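Local coordinates for virulence protein vsdE (Salmonella enterica, PDB 5LQ6), which acts as a cysteine hydrolase effector that suppresses host immune responses and contributes to the virulence of Salmonella, at residues Glu31-Ile35 with Leu106-Val111; Ile15-Asn20 with Ile35-Ile41. The protein carries 4 engineered substitutions. One frame throughout, in Å; residues are numbered along the deposited sequence.

In the fold
Both contacts lie on the same side of the chain's centre, about 10 Å apart between their own centres, and helix 29-38 is common to them. Ile-35 takes part in each: contact 1 sets this helix against the start of helix 108-116, and contact 2 sets its end and strand 39-41 against helix 12-19. Along the chain the segments alternate, in the order 15-20, 31-35, 35-41, 106-111, so the N-terminal helices are tied to a much later one. Helix 76-89, which packs beside both contacts, begins with the cysteine of a probable Cys-His-Asp triad, consistent with membership of the papain-like clan CA. Together they join helices 12-19 and 29-38, and strand 39-41, to helix 108-116.

Contact 1: Glu31-Ile35 with Leu106-Val111; sequences EVKRI and LDSAIV
Glu-31 reaches across with its carboxylate to accept a hydrogen bond from Asp-107 N at OE2. The N-H points almost straight at the oxygen (164°), but the 2.4 Å between Asp-107 N and Glu-31 OE2 is too short to be trusted in detail. The side chain gets there with CG anti to the backbone N (chi1 -171°), which sends it out from helix 29-38, and a long acidic chain suits a place facing the N-H of the residue that caps a helix.

The start of that helix is capped by its own residue. Asp-107 is the N-cap of helix 108-116: Ala-109 N donates to Asp-107 OD1 at 2.9 Å, from above the carboxylate plane. Glu-31 OE2 and Asp-107 OD2 remain 5.1 Å apart; the helix N-terminus may ease the closeness of these two negative charges.

The Glu-31 chain also makes van der Waals contacts, its CG resting 3.6 Å from Leu-106 CD2 and its carboxyl carbon CD 3.5 Å from Ile-110 CD1. The apolar contacts begin deeper in, where Ile-35 splits its longer branch between two neighbours: CG1 meets Leu-106 CD1 at 3.9 Å, and CD1 lies 3.8 Å from Val-111 CG2. Ile-110 CG2 touches both Ile-35 CD1 and Val-32 CG2, each at 4.0 Å. Branched aliphatic chains fill this seam well, and Val-111 continues it to Val-77 and Ala-81 of helix 76-89.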
ATOM      1  N   GLU A  31     -14.752  -6.319  11.698  1.00 36.65           N
ATOM      2  CA  GLU A  31     -13.624  -5.874  10.917  1.00 34.82           C
ATOM      3  C   GLU A  31     -12.278  -6.072  11.615  1.00 30.54           C
ATOM      4  O   GLU A  31     -11.320  -6.562  11.017  1.00 27.52           O
ATOM      5  CB  GLU A  31     -13.819  -4.406  10.609  1.00 40.08           C
ATOM      6  CG  GLU A  31     -12.828  -3.848   9.628  1.00 45.10           C
ATOM      7  CD  GLU A  31     -13.407  -2.757   8.738  1.00 50.78           C
ATOM      8  OE1 GLU A  31     -14.628  -2.432   8.818  1.00 49.76           O
ATOM      9  OE2 GLU A  31     -12.598  -2.201   7.972  1.00 51.07           O
ATOM     10  N   VAL A  32     -12.196  -5.659  12.868  1.00 25.30           N
ATOM     11  CA  VAL A  32     -10.973  -5.849  13.636  1.00 24.61           C
ATOM     12  C   VAL A  32     -10.663  -7.329  13.803  1.00 25.54           C
ATOM     13  O   VAL A  32      -9.488  -7.741  13.759  1.00 23.60           O
ATOM     14  CB  VAL A  32     -11.030  -5.097  14.990  1.00 23.99           C
ATOM     15  CG1 VAL A  32      -9.809  -5.403  15.833  1.00 23.67           C
ATOM     16  CG2 VAL A  32     -11.111  -3.604  14.752  1.00 24.77           C
ATOM     17  N   LYS A  33     -11.719  -8.133  13.999  1.00 27.91           N
ATOM     18  CA  LYS A  33     -11.547  -9.581  14.060  1.00 31.12           C
ATOM     19  C   LYS A  33     -11.031 -10.190  12.764  1.00 26.85           C
ATOM     20  O   LYS A  33     -10.136 -11.058  12.801  1.00 28.67           O
ATOM     21  CB  LYS A  33     -12.876 -10.272  14.450  1.00 39.03           C
ATOM     22  CG  LYS A  33     -13.164 -10.187  15.945  1.00 46.71           C
ATOM     23  CD  LYS A  33     -14.042 -11.331  16.439  1.00 58.48           C
ATOM     24  CE  LYS A  33     -13.759 -11.623  17.905  1.00 67.09           C
ATOM     25  NZ  LYS A  33     -13.862 -10.393  18.750  1.00 69.56           N
ATOM     26  N   ARG A  34     -11.591  -9.775  11.641  1.00 27.19           N
ATOM     27  CA  ARG A  34     -11.102 -10.213  10.327  1.00 30.31           C
ATOM     28  C   ARG A  34      -9.635  -9.834  10.140  1.00 29.33           C
ATOM     29  O   ARG A  34      -8.810 -10.648   9.671  1.00 28.35           O
ATOM     30  CB  ARG A  34     -11.946  -9.653   9.199  1.00 33.17           C
ATOM     31  CG  ARG A  34     -13.295 -10.336   9.061  1.00 38.53           C
ATOM     32  CD  ARG A  34     -14.088  -9.736   7.900  1.00 43.65           C
ATOM     33  NE  ARG A  34     -14.673  -8.418   8.211  1.00 52.69           N
ATOM     34  CZ  ARG A  34     -15.951  -8.193   8.549  1.00 57.96           C
ATOM     35  NH1 ARG A  34     -16.828  -9.194   8.630  1.00 59.95           N
ATOM     36  NH2 ARG A  34     -16.363  -6.953   8.811  1.00 59.24           N
ATOM     37  N   ILE A  35      -9.278  -8.622  10.573  1.00 26.25           N
ATOM     38  CA  ILE A  35      -7.884  -8.223  10.508  1.00 23.94           C
ATOM     39  C   ILE A  35      -6.992  -9.079  11.392  1.00 23.90           C
ATOM     40  O   ILE A  35      -5.919  -9.545  10.949  1.00 24.28           O
ATOM     41  CB  ILE A  35      -7.683  -6.716  10.814  1.00 22.21           C
ATOM     42  CG1 ILE A  35      -8.409  -5.871   9.762  1.00 22.40           C
ATOM     43  CG2 ILE A  35      -6.203  -6.369  10.872  1.00 20.37           C
ATOM     44  CD1 ILE A  35      -8.686  -4.450  10.192  1.00 21.89           C
ATOM     45  N   LEU A 106     -12.872  -4.038   4.003  1.00 34.99           N
ATOM     46  CA  LEU A 106     -12.072  -3.381   5.033  1.00 31.59           C
ATOM     47  C   LEU A 106     -11.872  -1.879   4.820  1.00 31.28           C
ATOM     48  O   LEU A 106     -11.455  -1.429   3.763  1.00 31.83           O
ATOM     49  CB  LEU A 106     -10.686  -4.032   5.145  1.00 30.91           C
ATOM     50  CG  LEU A 106     -10.587  -5.457   5.663  1.00 32.53           C
ATOM     51  CD1 LEU A 106      -9.137  -5.783   5.933  1.00 29.15           C
ATOM     52  CD2 LEU A 106     -11.391  -5.694   6.924  1.00 32.57           C
ATOM     53  N   ASP A 107     -12.143  -1.123   5.876  1.00 29.39           N
ATOM     54  CA  ASP A 107     -11.966   0.326   5.907  1.00 30.45           C
ATOM     55  C   ASP A 107     -10.493   0.609   6.140  1.00 26.61           C
ATOM     56  O   ASP A 107      -9.882   0.114   7.117  1.00 23.96           O
ATOM     57  CB  ASP A 107     -12.836   0.872   7.050  1.00 31.18           C
ATOM     58  CG  ASP A 107     -12.729   2.375   7.254  1.00 36.19           C
ATOM     59  OD1 ASP A 107     -12.023   3.082   6.499  1.00 35.04           O
ATOM     60  OD2 ASP A 107     -13.443   2.833   8.182  1.00 43.50           O
ATOM     61  N   SER A 108      -9.904   1.391   5.249  1.00 24.96           N
ATOM     62  CA  SER A 108      -8.506   1.763   5.374  1.00 24.42           C
ATOM     63  C   SER A 108      -8.238   2.539   6.654  1.00 22.48           C
ATOM     64  O   SER A 108      -7.119   2.497   7.151  1.00 20.67           O
ATOM     65  CB  SER A 108      -7.931   2.469   4.139  1.00 25.67           C
ATOM     66  OG  SER A 108      -8.558   3.689   3.910  1.00 30.57           O
ATOM     67  N   ALA A 109      -9.228   3.278   7.163  1.00 21.45           N
ATOM     68  CA  ALA A 109      -9.047   4.016   8.421  1.00 22.15           C
ATOM     69  C   ALA A 109      -8.809   3.040   9.596  1.00 19.99           C
ATOM     70  O   ALA A 109      -7.918   3.241  10.419  1.00 20.48           O
ATOM     71  CB  ALA A 109     -10.267   4.866   8.709  1.00 24.50           C
ATOM     72  N   ILE A 110      -9.632   1.995   9.667  1.00 19.33           N
ATOM     73  CA  ILE A 110      -9.469   0.988  10.711  1.00 18.32           C
ATOM     74  C   ILE A 110      -8.154   0.259  10.520  1.00 16.76           C
ATOM     75  O   ILE A 110      -7.382   0.055  11.466  1.00 15.28           O
ATOM     76  CB  ILE A 110     -10.662  -0.010  10.740  1.00 22.02           C
ATOM     77  CG1 ILE A 110     -11.940   0.760  11.073  1.00 24.87           C
ATOM     78  CG2 ILE A 110     -10.388  -1.198  11.674  1.00 20.46           C
ATOM     79  CD1 ILE A 110     -13.166  -0.144  11.107  1.00 27.18           C
ATOM     80  N   VAL A 111      -7.836  -0.105   9.271  1.00 15.91           N
ATOM     81  CA  VAL A 111      -6.581  -0.787   9.038  1.00 14.41           C
ATOM     82  C   VAL A 111      -5.399   0.097   9.425  1.00 13.76           C
ATOM     83  O   VAL A 111      -4.445  -0.373  10.060  1.00 13.49           O
ATOM     84  CB  VAL A 111      -6.452  -1.286   7.556  1.00 14.61           C
ATOM     85  CG1 VAL A 111      -5.053  -1.742   7.197  1.00 15.52           C
ATOM     86  CG2 VAL A 111      -7.499  -2.362   7.271  1.00 17.65           C
TER

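Contact 2: Ile15-Asn20 with Ile35-Ile41. Engineered in segment 35-41: Ser-40 (natural residue Cys).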
ATOM      1  N   ILE A  15       1.010  -2.715  17.578  1.00 18.26           N
ATOM      2  CA  ILE A  15      -0.036  -3.341  16.744  1.00 17.88           C
ATOM      3  C   ILE A  15      -0.813  -4.385  17.541  1.00 18.45           C
ATOM      4  O   ILE A  15      -2.033  -4.472  17.515  1.00 17.61           O
ATOM      5  CB  ILE A  15       0.556  -3.969  15.441  1.00 17.35           C
ATOM      6  CG1 ILE A  15       1.252  -2.872  14.627  1.00 18.33           C
ATOM      7  CG2 ILE A  15      -0.487  -4.724  14.673  1.00 17.85           C
ATOM      8  CD1 ILE A  15       1.986  -3.412  13.411  1.00 19.65           C
ATOM      9  N   ILE A  16      -0.058  -5.219  18.245  1.00 20.71           N
ATOM     10  CA  ILE A  16      -0.657  -6.283  19.044  1.00 20.78           C
ATOM     11  C   ILE A  16      -1.551  -5.712  20.136  1.00 17.28           C
ATOM     12  O   ILE A  16      -2.671  -6.194  20.314  1.00 18.44           O
ATOM     13  CB  ILE A  16       0.471  -7.156  19.628  1.00 23.30           C
ATOM     14  CG1 ILE A  16       0.964  -8.106  18.504  1.00 27.08           C
ATOM     15  CG2 ILE A  16      -0.034  -7.948  20.833  1.00 25.27           C
ATOM     16  CD1 ILE A  16       2.331  -8.699  18.791  1.00 29.33           C
ATOM     17  N   SER A  17      -1.124  -4.643  20.753  1.00 18.60           N
ATOM     18  CA  SER A  17      -1.935  -4.023  21.796  1.00 17.90           C
ATOM     19  C   SER A  17      -3.225  -3.453  21.199  1.00 16.88           C
ATOM     20  O   SER A  17      -4.312  -3.634  21.725  1.00 16.85           O
ATOM     21  CB  SER A  17      -1.169  -3.004  22.609  1.00 22.00           C
ATOM     22  OG  SER A  17      -0.665  -1.938  21.880  1.00 32.70           O
ATOM     23  N   ARG A  18      -3.092  -2.767  20.069  1.00 15.45           N
ATOM     24  CA  ARG A  18      -4.303  -2.161  19.448  1.00 13.91           C
ATOM     25  C   ARG A  18      -5.301  -3.175  18.973  1.00 16.35           C
ATOM     26  O   ARG A  18      -6.496  -3.043  19.201  1.00 17.09           O
ATOM     27  CB  ARG A  18      -3.875  -1.225  18.319  1.00 13.86           C
ATOM     28  CG  ARG A  18      -3.178   0.034  18.778  1.00 14.20           C
ATOM     29  CD  ARG A  18      -2.926   1.043  17.664  1.00 14.29           C
ATOM     30  NE  ARG A  18      -1.929   0.541  16.714  1.00 16.17           N
ATOM     31  CZ  ARG A  18      -0.651   0.862  16.714  1.00 16.82           C
ATOM     32  NH1 ARG A  18      -0.155   1.672  17.628  1.00 18.02           N
ATOM     33  NH2 ARG A  18       0.164   0.359  15.761  1.00 17.24           N
ATOM     34  N   ILE A  19      -4.811  -4.224  18.307  1.00 15.64           N
ATOM     35  CA  ILE A  19      -5.670  -5.219  17.718  1.00 16.58           C
ATOM     36  C   ILE A  19      -6.438  -6.045  18.765  1.00 17.91           C
ATOM     37  O   ILE A  19      -7.540  -6.535  18.530  1.00 21.21           O
ATOM     38  CB  ILE A  19      -4.826  -6.068  16.720  1.00 22.21           C
ATOM     39  CG1 ILE A  19      -5.640  -6.517  15.543  1.00 24.43           C
ATOM     40  CG2 ILE A  19      -4.052  -7.188  17.433  1.00 21.83           C
ATOM     41  CD1 ILE A  19      -4.766  -7.228  14.533  1.00 26.46           C
ATOM     42  N   ASN A  20      -5.874  -6.156  19.972  1.00 16.44           N
ATOM     43  CA  ASN A  20      -6.536  -6.887  21.038  1.00 16.63           C
ATOM     44  C   ASN A  20      -7.302  -6.016  22.031  1.00 17.71           C
ATOM     45  O   ASN A  20      -7.864  -6.509  23.004  1.00 18.89           O
ATOM     46  CB  ASN A  20      -5.469  -7.683  21.825  1.00 17.33           C
ATOM     47  CG  ASN A  20      -4.953  -8.861  21.059  1.00 17.87           C
ATOM     48  OD1 ASN A  20      -5.723  -9.725  20.772  1.00 21.83           O
ATOM     49  ND2 ASN A  20      -3.683  -8.861  20.678  1.00 19.20           N
ATOM     50  N   ILE A  35      -9.278  -8.622  10.573  1.00 26.25           N
ATOM     51  CA  ILE A  35      -7.884  -8.223  10.508  1.00 23.94           C
ATOM     52  C   ILE A  35      -6.992  -9.079  11.392  1.00 23.90           C
ATOM     53  O   ILE A  35      -5.919  -9.545  10.949  1.00 24.28           O
ATOM     54  CB  ILE A  35      -7.683  -6.716  10.814  1.00 22.21           C
ATOM     55  CG1 ILE A  35      -8.409  -5.871   9.762  1.00 22.40           C
ATOM     56  CG2 ILE A  35      -6.203  -6.369  10.872  1.00 20.37           C
ATOM     57  CD1 ILE A  35      -8.686  -4.450  10.192  1.00 21.89           C
ATOM     58  N   LYS A  36      -7.398  -9.301  12.646  1.00 22.79           N
ATOM     59  CA  LYS A  36      -6.625 -10.098  13.598  1.00 26.68           C
ATOM     60  C   LYS A  36      -6.414 -11.519  13.099  1.00 26.84           C
ATOM     61  O   LYS A  36      -5.337 -12.084  13.290  1.00 29.46           O
ATOM     62  CB  LYS A  36      -7.364 -10.157  14.934  1.00 29.09           C
ATOM     63  CG  LYS A  36      -6.696 -11.053  15.952  1.00 35.11           C
ATOM     64  CD  LYS A  36      -7.117 -10.711  17.381  1.00 40.07           C
ATOM     65  CE  LYS A  36      -6.442 -11.652  18.359  1.00 45.44           C
ATOM     66  NZ  LYS A  36      -4.945 -11.538  18.391  1.00 47.10           N
ATOM     67  N   ASP A  37      -7.445 -12.082  12.508  1.00 25.01           N
ATOM     68  CA  ASP A  37      -7.365 -13.430  11.966  1.00 31.45           C
ATOM     69  C   ASP A  37      -6.358 -13.536  10.813  1.00 30.98           C
ATOM     70  O   ASP A  37      -5.655 -14.551  10.671  1.00 31.97           O
ATOM     71  CB  ASP A  37      -8.748 -13.893  11.490  1.00 33.14           C
ATOM     72  CG  ASP A  37      -9.715 -14.183  12.668  1.00 35.48           C
ATOM     73  OD1 ASP A  37      -9.249 -14.452  13.808  1.00 37.82           O
ATOM     74  OD2 ASP A  37     -10.944 -14.084  12.424  1.00 38.29           O
ATOM     75  N   ALA A  38      -6.332 -12.498   9.974  1.00 28.69           N
ATOM     76  CA  ALA A  38      -5.500 -12.525   8.780  1.00 26.08           C
ATOM     77  C   ALA A  38      -4.062 -12.150   9.060  1.00 25.07           C
ATOM     78  O   ALA A  38      -3.163 -12.586   8.369  1.00 28.11           O
ATOM     79  CB  ALA A  38      -6.064 -11.621   7.719  1.00 25.11           C
ATOM     80  N   LEU A  39      -3.825 -11.301  10.023  1.00 22.41           N
ATOM     81  CA  LEU A  39      -2.505 -10.686  10.148  1.00 23.07           C
ATOM     82  C   LEU A  39      -1.525 -11.570  10.857  1.00 25.12           C
ATOM     83  O   LEU A  39      -1.869 -12.156  11.892  1.00 29.18           O
ATOM     84  CB  LEU A  39      -2.643  -9.355  10.874  1.00 23.21           C
ATOM     85  CG  LEU A  39      -1.442  -8.462  10.994  1.00 23.25           C
ATOM     86  CD1 LEU A  39      -1.092  -7.993   9.615  1.00 20.10           C
ATOM     87  CD2 LEU A  39      -1.771  -7.272  11.842  1.00 23.86           C
ATOM     88  N   SER A  40      -0.332 -11.748  10.282  1.00 23.98           N
ATOM     89  CA  SER A  40       0.818 -12.382  10.916  1.00 27.18           C
ATOM     90  C   SER A  40       1.955 -11.393  11.169  1.00 27.36           C
ATOM     91  O   SER A  40       2.293 -10.552  10.305  1.00 21.82           O
ATOM     92  CB  SER A  40       1.377 -13.476  10.005  1.00 31.35           C
ATOM     93  OG  SER A  40       0.457 -14.502   9.881  1.00 38.25           O
ATOM     94  N   ILE A  41       2.621 -11.558  12.299  1.00 24.71           N
ATOM     95  CA  ILE A  41       3.755 -10.776  12.687  1.00 27.74           C
ATOM     96  C   ILE A  41       4.915 -11.717  12.872  1.00 33.77           C
ATOM     97  O   ILE A  41       4.866 -12.628  13.721  1.00 30.57           O
ATOM     98  CB  ILE A  41       3.473  -9.999  13.983  1.00 28.30           C
ATOM     99  CG1 ILE A  41       2.163  -9.201  13.834  1.00 28.14           C
ATOM    100  CG2 ILE A  41       4.659  -9.134  14.365  1.00 31.32           C
ATOM    101  CD1 ILE A  41       1.801  -8.329  15.038  1.00 33.00           C
TER
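At the centre Ile-19 pushes its terminal CD1 against the end of helix 29-38, 3.5 Å from Lys-36 CA. The same methyl lies 4.0 Å from Ile-35 CG2 and equally far from Leu-39 CD2, so one long branch touches three residues around the point where the helix gives way to strand 39-41. Its chi1 of -146° is well off a staggered setting, a modest strain accepted by the side chain with the largest share of the contact.

Around this point the strand side chains meet the turn of helix 12-19 before Ile-19. Leu-39 CD2 also reaches Ile-15 CG2 at 4.0 Å, the two side chains crossing at about a right angle. Farther along, Ile-41 CD1 sits 3.6 Å from Ile-16 CG1. Because Leu-39 and Ile-41 alternate with Ser-40, an engineered residue (natural Cys), both direct their chains at helix 12-19, while Ser-40 pairs by backbone with Ser-95 in a two-stranded antiparallel sheet.

The rim is polar. Lys-36 bends at its last torsion (chi4 64°) and offers NZ to Asn-20 OD1 in a weak hydrogen bond of 3.1 Å. The other arm of the amide is tied too: Asn-20 ND2 donates to Ile-16 O at 2.9 Å, reaching it from the face opposite Asn-20 N. The chemistry therefore implies cohesion chiefly from aliphatic contact, buried at Ile-15, Ile-19, Ile-35 and Leu-39 and more open at Ile-16 and Ile-41, with the lysine-asparagine bond a slight addition at an exposed edge.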